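Local coordinates for abhydrolase domain-containing protein (Exiguobacterium antarcticum, PDB 5H3H) that probably hydrolyses esters and may form or cleave peracids as a perhydrolase-type member of the alpha/beta hydrolase fold, with ethaneperoxoic acid bound in its pocket, at residues B[102-105]-B[106-110]; B[156-159]-B[160-164]. One frame throughout, in Å; residues are numbered along the deposited sequence.

Contact 1: residues B[102-105]-B[106-110]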
loop_
_atom_site.group_PDB
_atom_site.type_symbol
_atom_site.label_atom_id
_atom_site.label_comp_id
_atom_site.label_asym_id
_atom_site.label_seq_id
_atom_site.Cartn_x
_atom_site.Cartn_y
_atom_site.Cartn_z
ATOM N N ALA B 102 7.736 11.207 -0.988
ATOM C CA ALA B 102 7.293 10.622 0.269
ATOM C C ALA B 102 5.833 10.142 0.242
ATOM O O ALA B 102 5.558 9.045 0.678
ATOM C CB ALA B 102 7.496 11.612 1.389
ATOM N N LEU B 103 4.917 10.954 -0.263
ATOM C CA LEU B 103 3.500 10.581 -0.446
ATOM C C LEU B 103 3.314 9.355 -1.359
ATOM O O LEU B 103 2.560 8.400 -1.007
ATOM C CB LEU B 103 2.670 11.775 -0.960
ATOM C CG LEU B 103 2.512 12.872 0.097
ATOM C CD1 LEU B 103 2.189 14.239 -0.503
ATOM C CD2 LEU B 103 1.434 12.532 1.112
ATOM N N LYS B 104 3.996 9.380 -2.515
ATOM C CA LYS B 104 3.886 8.323 -3.496
ATOM C C LYS B 104 4.381 6.996 -2.897
ATOM O O LYS B 104 3.813 5.936 -3.190
ATOM C CB LYS B 104 4.749 8.646 -4.723
ATOM C CG LYS B 104 4.517 7.779 -5.956
ATOM C CD LYS B 104 3.061 7.741 -6.360
ATOM C CE LYS B 104 2.878 7.693 -7.874
ATOM N NZ LYS B 104 1.506 8.216 -8.181
ATOM N N TYR B 105 5.457 7.089 -2.113
ATOM C CA TYR B 105 6.002 5.961 -1.416
ATOM C C TYR B 105 4.981 5.386 -0.467
ATOM O O TYR B 105 4.817 4.124 -0.376
ATOM C CB TYR B 105 7.209 6.355 -0.606
ATOM C CG TYR B 105 7.493 5.311 0.461
ATOM C CD1 TYR B 105 8.031 4.052 0.139
ATOM C CD2 TYR B 105 7.139 5.550 1.797
ATOM C CE1 TYR B 105 8.273 3.087 1.126
ATOM C CE2 TYR B 105 7.355 4.611 2.763
ATOM C CZ TYR B 105 7.886 3.346 2.431
ATOM O OH TYR B 105 8.077 2.389 3.412
ATOM N N LEU B 106 4.322 6.278 0.279
ATOM C CA LEU B 106 3.230 5.782 1.195
ATOM C C LEU B 106 2.066 5.125 0.440
ATOM O O LEU B 106 1.554 4.089 0.895
ATOM C CB LEU B 106 2.716 6.874 2.099
ATOM C CG LEU B 106 3.253 7.148 3.507
ATOM C CD1 LEU B 106 4.391 6.306 4.058
ATOM C CD2 LEU B 106 3.485 8.638 3.721
ATOM N N LEU B 107 1.642 5.727 -0.668
ATOM C CA LEU B 107 0.574 5.160 -1.464
ATOM C C LEU B 107 0.988 3.834 -2.112
ATOM O O LEU B 107 0.223 2.940 -2.165
ATOM C CB LEU B 107 0.099 6.106 -2.574
ATOM C CG LEU B 107 -0.985 7.190 -2.384
ATOM C CD1 LEU B 107 -1.629 7.252 -1.012
ATOM C CD2 LEU B 107 -0.436 8.535 -2.844
ATOM N N ASN B 108 2.178 3.763 -2.662
ATOM C CA ASN B 108 2.588 2.556 -3.412
ATOM C C ASN B 108 3.096 1.398 -2.583
ATOM O O ASN B 108 2.992 0.245 -3.015
ATOM C CB ASN B 108 3.571 2.901 -4.526
ATOM C CG ASN B 108 2.923 3.691 -5.625
ATOM O OD1 ASN B 108 1.730 3.955 -5.596
ATOM N ND2 ASN B 108 3.696 4.038 -6.638
ATOM N N HIS B 109 3.634 1.698 -1.408
ATOM C CA HIS B 109 4.152 0.683 -0.546
ATOM C C HIS B 109 3.544 0.581 0.852
ATOM O O HIS B 109 3.996 -0.241 1.610
ATOM C CB HIS B 109 5.638 0.868 -0.476
ATOM C CG HIS B 109 6.257 0.902 -1.818
ATOM N ND1 HIS B 109 6.759 -0.224 -2.432
ATOM C CD2 HIS B 109 6.368 1.911 -2.719
ATOM C CE1 HIS B 109 7.197 0.097 -3.638
ATOM N NE2 HIS B 109 6.981 1.389 -3.832
ATOM N N GLY B 110 2.521 1.376 1.172
ATOM C CA GLY B 110 1.885 1.335 2.506
ATOM C C GLY B 110 2.677 2.022 3.622
ATOM O O GLY B 110 3.845 2.436 3.447
HETATM O O HOH W 1 6.042 1.695 5.052
#
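A102, L103, K104 and Y105 give their carbonyls to the backbone N-H groups of L106, L107, N108 and H109, the regular i to i+4 pattern of the last two turns of helix 97-109, with L107 N 2.8 Å from L103 O. The helix stops at G110, whose positive phi (77°) is a conformation that favours glycine. Y105 carries most of the side-chain contact. Its chi1 of 161° sets CG beside the carbonyl carbon and lays the ring along the helix surface beside H109 and L106. The two aromatic planes are only 15° apart, yet they are slid so far, with centroids 5.7 Å from each other, that they barely overlap; the closest side-chain approach is Y105 CE1 to H109 CB, at 3.8 Å. On the other ring flank Y105 CD2 meets the L106 methyl CD1 at 3.6 Å. The phenol reaches beyond the helix end, where one water lies 2.7 Å from Y105 OH and donates to G110 O at 2.8 Å. Elsewhere, K104 bends at chi2 and chi3, and its CD passes 3.8 Å from N108 ND2, a van der Waals contact of the lysine methylene with the amide nitrogen. The Y105 ring also packs on I82, L92 and V114, between strands 90-95 and 114-120 and helix 71-85, while L107 and N108 face V8 and D9 of the second subunit. A phenylalanine at Y105 would keep the ring contacts but would probably deprive the water of its phenol partner and break the bridge from the ring to the G110 carbonyl. The chemistry is thus mixed: an apolar ring surface buried against the sheet, and a polar tip that ties the helix terminus, through water, to the outgoing chain.

Contact 2: residues B[156-159]-B[160-164]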
loop_
_atom_site.group_PDB
_atom_site.type_symbol
_atom_site.label_atom_id
_atom_site.label_comp_id
_atom_site.label_asym_id
_atom_site.label_seq_id
_atom_site.Cartn_x
_atom_site.Cartn_y
_atom_site.Cartn_z
ATOM N N MET B 156 20.871 28.780 -14.744
ATOM C CA MET B 156 19.521 28.303 -14.363
ATOM C C MET B 156 19.447 28.215 -12.865
ATOM O O MET B 156 18.505 28.749 -12.234
ATOM C CB MET B 156 19.213 26.938 -15.008
ATOM C CG MET B 156 17.800 26.465 -14.762
ATOM S SD MET B 156 17.526 25.730 -13.151
ATOM C CE MET B 156 18.369 24.146 -13.365
ATOM N N LEU B 157 20.423 27.513 -12.289
ATOM C CA LEU B 157 20.509 27.346 -10.823
ATOM C C LEU B 157 20.643 28.637 -10.036
ATOM O O LEU B 157 20.060 28.768 -8.999
ATOM C CB LEU B 157 21.664 26.366 -10.471
ATOM C CG LEU B 157 21.448 24.909 -10.893
ATOM C CD1 LEU B 157 22.701 24.109 -10.657
ATOM C CD2 LEU B 157 20.291 24.231 -10.144
ATOM N N LYS B 158 21.514 29.535 -10.448
ATOM C CA LYS B 158 21.655 30.842 -9.770
ATOM C C LYS B 158 20.279 31.566 -9.750
ATOM O O LYS B 158 19.831 32.083 -8.714
ATOM C CB LYS B 158 22.722 31.671 -10.469
ATOM C CG LYS B 158 23.016 33.015 -9.809
ATOM C CD LYS B 158 24.064 33.745 -10.681
ATOM C CE LYS B 158 24.030 35.259 -10.514
ATOM N NZ LYS B 158 24.380 35.605 -9.122
ATOM N N GLY B 159 19.579 31.484 -10.864
ATOM C CA GLY B 159 18.245 32.025 -10.973
ATOM C C GLY B 159 17.269 31.382 -10.047
ATOM O O GLY B 159 16.489 32.056 -9.426
ATOM N N PHE B 160 17.322 30.061 -9.928
ATOM C CA PHE B 160 16.467 29.351 -8.972
ATOM C C PHE B 160 16.791 29.676 -7.475
ATOM O O PHE B 160 15.891 29.905 -6.640
ATOM C CB PHE B 160 16.560 27.847 -9.331
ATOM C CG PHE B 160 15.584 26.971 -8.569
ATOM C CD1 PHE B 160 14.211 27.066 -8.809
ATOM C CD2 PHE B 160 16.040 26.026 -7.658
ATOM C CE1 PHE B 160 13.325 26.245 -8.114
ATOM C CE2 PHE B 160 15.148 25.193 -6.952
ATOM C CZ PHE B 160 13.803 25.304 -7.192
ATOM N N GLY B 161 18.087 29.761 -7.145
ATOM C CA GLY B 161 18.597 30.216 -5.814
ATOM C C GLY B 161 18.021 31.577 -5.381
ATOM O O GLY B 161 17.701 31.782 -4.213
ATOM N N GLU B 162 17.858 32.469 -6.364
ATOM C CA GLU B 162 17.304 33.808 -6.153
ATOM C C GLU B 162 15.835 33.827 -5.723
ATOM O O GLU B 162 15.412 34.732 -4.997
ATOM C CB GLU B 162 17.523 34.689 -7.423
ATOM C CG GLU B 162 18.998 35.108 -7.561
ATOM C CD GLU B 162 19.356 35.742 -8.894
ATOM O OE1 GLU B 162 18.799 35.358 -9.941
ATOM O OE2 GLU B 162 20.223 36.630 -8.894
ATOM N N ILE B 163 15.074 32.824 -6.165
ATOM C CA ILE B 163 13.658 32.679 -5.817
ATOM C C ILE B 163 13.444 31.655 -4.658
ATOM O O ILE B 163 12.343 31.423 -4.250
ATOM C CB ILE B 163 12.873 32.382 -7.147
ATOM C CG1 ILE B 163 11.600 33.194 -7.178
ATOM C CG2 ILE B 163 12.678 30.897 -7.468
ATOM C CD1 ILE B 163 10.612 32.900 -8.303
ATOM N N PHE B 164 14.526 31.109 -4.097
ATOM C CA PHE B 164 14.516 29.959 -3.158
ATOM C C PHE B 164 14.429 30.428 -1.723
ATOM O O PHE B 164 13.829 29.756 -0.896
ATOM C CB PHE B 164 15.801 29.147 -3.375
ATOM C CG PHE B 164 15.739 27.716 -2.900
ATOM C CD1 PHE B 164 15.841 27.421 -1.572
ATOM C CD2 PHE B 164 15.600 26.675 -3.805
ATOM C CE1 PHE B 164 15.780 26.092 -1.154
ATOM C CE2 PHE B 164 15.573 25.353 -3.390
ATOM C CZ PHE B 164 15.665 25.076 -2.079
HETATM O O HOH W 2 15.757 34.179 -10.815
#
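M156 and F160 approach loosely, one turn apart on helix 153-164, the thioether of M156 lying beside the root of the aromatic side chain, with SD 4.5 Å from F160 CB. The F160 CG stands anti to the backbone N (chi1 -172°), which swings the ring off the helix and leaves only CB close to the preceding turn, 3.6 Å from M156 O. Further along the helix the F164 ring stands almost perpendicular to that of F160. F160 CE2 lies in the plane of the F164 ring, at its edge, 3.5 Å from F164 CD2. F164 touches the bound ethaneperoxoic acid, and the nearest atoms of the F160 side chain and the ligand are about 4 Å apart. E162, on a more polar side and extended beyond CG, lies back along the earlier turn because chi1 of -73° sets CG beside the backbone N, 3.3 Å from K158 O. Its carboxylate OE2 is 4.3 Å from K158 NZ, too far for a salt bridge, although the opposite charges may still attract. A water donates to G159 O at 2.6 Å and, weakly, to E162 OE1; the same carbonyl also takes a weak bond from E162 N. Beneath these side chains the N-H groups of F160, G161 and E162 bond to the carbonyls of M156, L157 and K158, the straightest being G161 N to L157 O (171° at the hydrogen). The helix belongs to the helical insertion that follows strand 114-120, comparable to the cap of other alpha/beta hydrolases: M156 packs on helix 139-149, L157 on helix 171-182, F160 meets W30 edge-to-face, and F164 meets H248 edge-to-face and F177 on helix 171-182.

How the contacts relate
Contact 1 comes first along the chain and closes before contact 2 opens; their centres are 30 Å apart, their nearest atoms about 16 Å, on opposite sides of the chain's centre. Residues 102-110 end helix 97-109, the helical arm of the beta-alpha-beta unit between strands 90-95 and 114-120; the probable nucleophile elbow lies at the turn from strand 90-95 into this helix. Residues 156-164 lie in the helices inserted between strands 114-120 and 211-217. Both belong to the same alpha/beta hydrolase fold, yet they serve different layers: contact 1 lies in the helix layer against the central sheet and reaches the second subunit, contact 2 in the helical wall of the ligand pocket.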